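Local coordinates for 11R-lipoxygenase (Gersemia fruticosa, PDB 3VF1), which is a calcium-dependent, non-heme iron dioxygenase that probably adds molecular oxygen to polyunsaturated fatty acids, at residues 501-506 with 660-665. Residues are numbered along the deposited sequence; the frame is centred on the assembly and turned at random.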
ATOM      1  N   ASN A 501       3.746  16.871  -1.395  1.00 25.60           N
ATOM      2  CA  ASN A 501       4.696  17.971  -1.286  1.00 29.25           C
ATOM      3  C   ASN A 501       5.441  17.968   0.046  1.00 28.79           C
ATOM      4  O   ASN A 501       6.603  18.362   0.113  1.00 29.47           O
ATOM      5  CB  ASN A 501       3.980  19.309  -1.483  1.00 31.14           C
ATOM      6  CG  ASN A 501       3.601  19.558  -2.931  1.00 38.25           C
ATOM      7  OD1 ASN A 501       4.357  19.232  -3.846  1.00 40.45           O
ATOM      8  ND2 ASN A 501       2.426  20.139  -3.146  1.00 39.64           N
ATOM      9  N   VAL A 502       4.771  17.525   1.103  1.00 26.39           N
ATOM     10  CA  VAL A 502       5.394  17.445   2.420  1.00 25.67           C
ATOM     11  C   VAL A 502       6.375  16.280   2.488  1.00 28.71           C
ATOM     12  O   VAL A 502       7.426  16.383   3.120  1.00 30.30           O
ATOM     13  CB  VAL A 502       4.340  17.312   3.541  1.00 26.30           C
ATOM     14  CG1 VAL A 502       4.892  16.521   4.713  1.00 26.01           C
ATOM     15  CG2 VAL A 502       3.873  18.688   3.988  1.00 29.75           C
ATOM     16  N   ILE A 503       6.033  15.177   1.831  1.00 24.45           N
ATOM     17  CA  ILE A 503       6.913  14.017   1.778  1.00 27.08           C
ATOM     18  C   ILE A 503       8.101  14.292   0.861  1.00 28.95           C
ATOM     19  O   ILE A 503       9.215  13.843   1.124  1.00 30.32           O
ATOM     20  CB  ILE A 503       6.173  12.764   1.278  1.00 24.57           C
ATOM     21  CG1 ILE A 503       5.194  12.271   2.343  1.00 25.33           C
ATOM     22  CG2 ILE A 503       7.166  11.659   0.938  1.00 24.56           C
ATOM     23  CD1 ILE A 503       4.267  11.172   1.864  1.00 26.20           C
ATOM     24  N   HIS A 504       7.861  15.030  -0.216  1.00 29.88           N
ATOM     25  CA  HIS A 504       8.931  15.382  -1.140  1.00 30.46           C
ATOM     26  C   HIS A 504       9.958  16.257  -0.436  1.00 29.64           C
ATOM     27  O   HIS A 504      11.157  16.128  -0.664  1.00 29.08           O
ATOM     28  CB  HIS A 504       8.378  16.116  -2.361  1.00 29.00           C
ATOM     29  CG  HIS A 504       9.420  16.445  -3.383  1.00 31.89           C
ATOM     30  ND1 HIS A 504      10.158  17.609  -3.346  1.00 32.14           N
ATOM     31  CD2 HIS A 504       9.854  15.761  -4.467  1.00 29.24           C
ATOM     32  CE1 HIS A 504      10.998  17.629  -4.364  1.00 32.87           C
ATOM     33  NE2 HIS A 504      10.833  16.518  -5.061  1.00 33.51           N
ATOM     34  N   GLN A 505       9.477  17.151   0.422  1.00 29.99           N
ATOM     35  CA  GLN A 505      10.355  18.031   1.178  1.00 31.65           C
ATOM     36  C   GLN A 505      11.212  17.223   2.148  1.00 33.31           C
ATOM     37  O   GLN A 505      12.410  17.467   2.282  1.00 35.38           O
ATOM     38  CB  GLN A 505       9.538  19.072   1.945  1.00 29.25           C
ATOM     39  CG  GLN A 505      10.383  20.122   2.639  1.00 37.28           C
ATOM     40  CD  GLN A 505      11.217  20.925   1.664  1.00 42.33           C
ATOM     41  OE1 GLN A 505      10.695  21.479   0.698  1.00 51.04           O
ATOM     42  NE2 GLN A 505      12.523  20.982   1.904  1.00 39.44           N
ATOM     43  N   PHE A 506      10.593  16.259   2.822  1.00 31.65           N
ATOM     44  CA  PHE A 506      11.301  15.426   3.787  1.00 32.61           C
ATOM     45  C   PHE A 506      12.401  14.609   3.118  1.00 29.69           C
ATOM     46  O   PHE A 506      13.538  14.586   3.583  1.00 30.46           O
ATOM     47  CB  PHE A 506      10.326  14.494   4.508  1.00 28.68           C
ATOM     48  CG  PHE A 506      11.000  13.434   5.333  1.00 30.05           C
ATOM     49  CD1 PHE A 506      11.828  13.782   6.386  1.00 28.99           C
ATOM     50  CD2 PHE A 506      10.803  12.090   5.059  1.00 28.03           C
ATOM     51  CE1 PHE A 506      12.449  12.812   7.147  1.00 30.00           C
ATOM     52  CE2 PHE A 506      11.421  11.116   5.819  1.00 28.65           C
ATOM     53  CZ  PHE A 506      12.245  11.476   6.863  1.00 28.66           C
ATOM     54  N   ALA A 660      11.713  15.686  12.400  1.00 28.44           N
ATOM     55  CA  ALA A 660      10.877  16.491  13.283  1.00 28.95           C
ATOM     56  C   ALA A 660      10.127  17.556  12.488  1.00 28.34           C
ATOM     57  O   ALA A 660       8.960  17.837  12.757  1.00 28.58           O
ATOM     58  CB  ALA A 660      11.721  17.133  14.372  1.00 24.67           C
ATOM     59  N   LYS A 661      10.806  18.148  11.513  1.00 27.75           N
ATOM     60  CA  LYS A 661      10.192  19.134  10.632  1.00 29.55           C
ATOM     61  C   LYS A 661       9.073  18.470   9.836  1.00 33.78           C
ATOM     62  O   LYS A 661       8.024  19.067   9.585  1.00 34.35           O
ATOM     63  CB  LYS A 661      11.246  19.709   9.688  1.00 31.67           C
ATOM     64  CG  LYS A 661      10.706  20.614   8.592  1.00 38.06           C
ATOM     65  CD  LYS A 661      11.780  20.881   7.548  1.00 45.31           C
ATOM     66  CE  LYS A 661      11.229  21.622   6.343  1.00 55.29           C
ATOM     67  NZ  LYS A 661      12.207  21.634   5.219  1.00 45.25           N
ATOM     68  N   PHE A 662       9.319  17.223   9.444  1.00 32.07           N
ATOM     69  CA  PHE A 662       8.337  16.407   8.744  1.00 29.20           C
ATOM     70  C   PHE A 662       7.071  16.267   9.587  1.00 29.93           C
ATOM     71  O   PHE A 662       5.969  16.560   9.124  1.00 30.44           O
ATOM     72  CB  PHE A 662       8.953  15.034   8.454  1.00 28.29           C
ATOM     73  CG  PHE A 662       8.118  14.148   7.574  1.00 28.71           C
ATOM     74  CD1 PHE A 662       7.542  14.629   6.410  1.00 29.32           C
ATOM     75  CD2 PHE A 662       7.941  12.812   7.899  1.00 29.93           C
ATOM     76  CE1 PHE A 662       6.788  13.796   5.600  1.00 28.29           C
ATOM     77  CE2 PHE A 662       7.193  11.977   7.093  1.00 32.47           C
ATOM     78  CZ  PHE A 662       6.617  12.468   5.943  1.00 28.11           C
ATOM     79  N   LYS A 663       7.237  15.835  10.834  1.00 28.91           N
ATOM     80  CA  LYS A 663       6.108  15.655  11.742  1.00 29.70           C
ATOM     81  C   LYS A 663       5.355  16.962  11.974  1.00 28.53           C
ATOM     82  O   LYS A 663       4.141  16.959  12.175  1.00 32.74           O
ATOM     83  CB  LYS A 663       6.585  15.089  13.082  1.00 27.65           C
ATOM     84  CG  LYS A 663       7.215  13.708  12.979  1.00 40.20           C
ATOM     85  CD  LYS A 663       7.551  13.135  14.347  1.00 44.42           C
ATOM     86  CE  LYS A 663       6.298  12.846  15.158  1.00 51.78           C
ATOM     87  NZ  LYS A 663       6.610  12.132  16.426  1.00 63.83           N
ATOM     88  N   SER A 664       6.075  18.078  11.950  1.00 27.43           N
ATOM     89  CA  SER A 664       5.460  19.383  12.160  1.00 27.93           C
ATOM     90  C   SER A 664       4.621  19.777  10.948  1.00 31.34           C
ATOM     91  O   SER A 664       3.552  20.372  11.087  1.00 31.69           O
ATOM     92  CB  SER A 664       6.526  20.446  12.426  1.00 31.53           C
ATOM     93  OG  SER A 664       5.935  21.715  12.659  1.00 33.81           O
ATOM     94  N   ASN A 665       5.110  19.444   9.759  1.00 28.35           N
ATOM     95  CA  ASN A 665       4.376  19.723   8.533  1.00 32.11           C
ATOM     96  C   ASN A 665       3.131  18.852   8.425  1.00 33.73           C
ATOM     97  O   ASN A 665       2.108  19.280   7.892  1.00 30.59           O
ATOM     98  CB  ASN A 665       5.269  19.512   7.310  1.00 31.70           C
ATOM     99  CG  ASN A 665       6.315  20.597   7.159  1.00 31.09           C
ATOM    100  OD1 ASN A 665       6.170  21.694   7.696  1.00 33.20           O
ATOM    101  ND2 ASN A 665       7.374  20.298   6.416  1.00 29.98           N
TER
HETATM  102  O   HOH W   1       8.328  17.890   5.642  1.00 28.97           O
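Phe662 reaches from its helix onto Phe506 of the neighbouring helix. Its CB lies 3.8 Å from CD1 of Phe506. A chi1 of -172° sets CG anti to the backbone N, and there it is 3.7 Å from Phe506 CG. On one side of the ring CD1 meets Phe506 CB at 3.4 Å, and next to it CE1 touches CG1 of Val502. On the other, Phe662 CD2 lies over one face of the Phe506 ring, off toward the rim, and CE2 extends just beyond that ring's outline, nearest Phe506 CD2. At the tip, CZ reaches CG1 of Ile503 at 3.9 Å. The two rings form an offset stack, centroids 4.4 Å apart and planes at 16°; flat, apolar phenylalanine suits such a buried seam, while branched Val502 and Ile503 fill in around the ring.

Toward the more open side polarity enters. Val502 CG2 packs on Asn665 CB, and the amide ND2 of Asn665 donates to a water (2.7 Å) that in turn donates to Val502 O. The long, flexible Gln505 and Lys661 bring two donors close together; Asp509 OD1 accepts a hydrogen bond from Gln505 NE2, and its OD2 forms a salt bridge with Lys661 NZ.

Tyr645 touches both phenylalanines, and Ile503 packs against helix 557-579, which carries the iron ligands His575 and Asn579. The axes of 501-506 and 660-665 approach to 9.8 Å at 171°: antiparallel helix packing within the largely helical lipoxygenase catalytic domain.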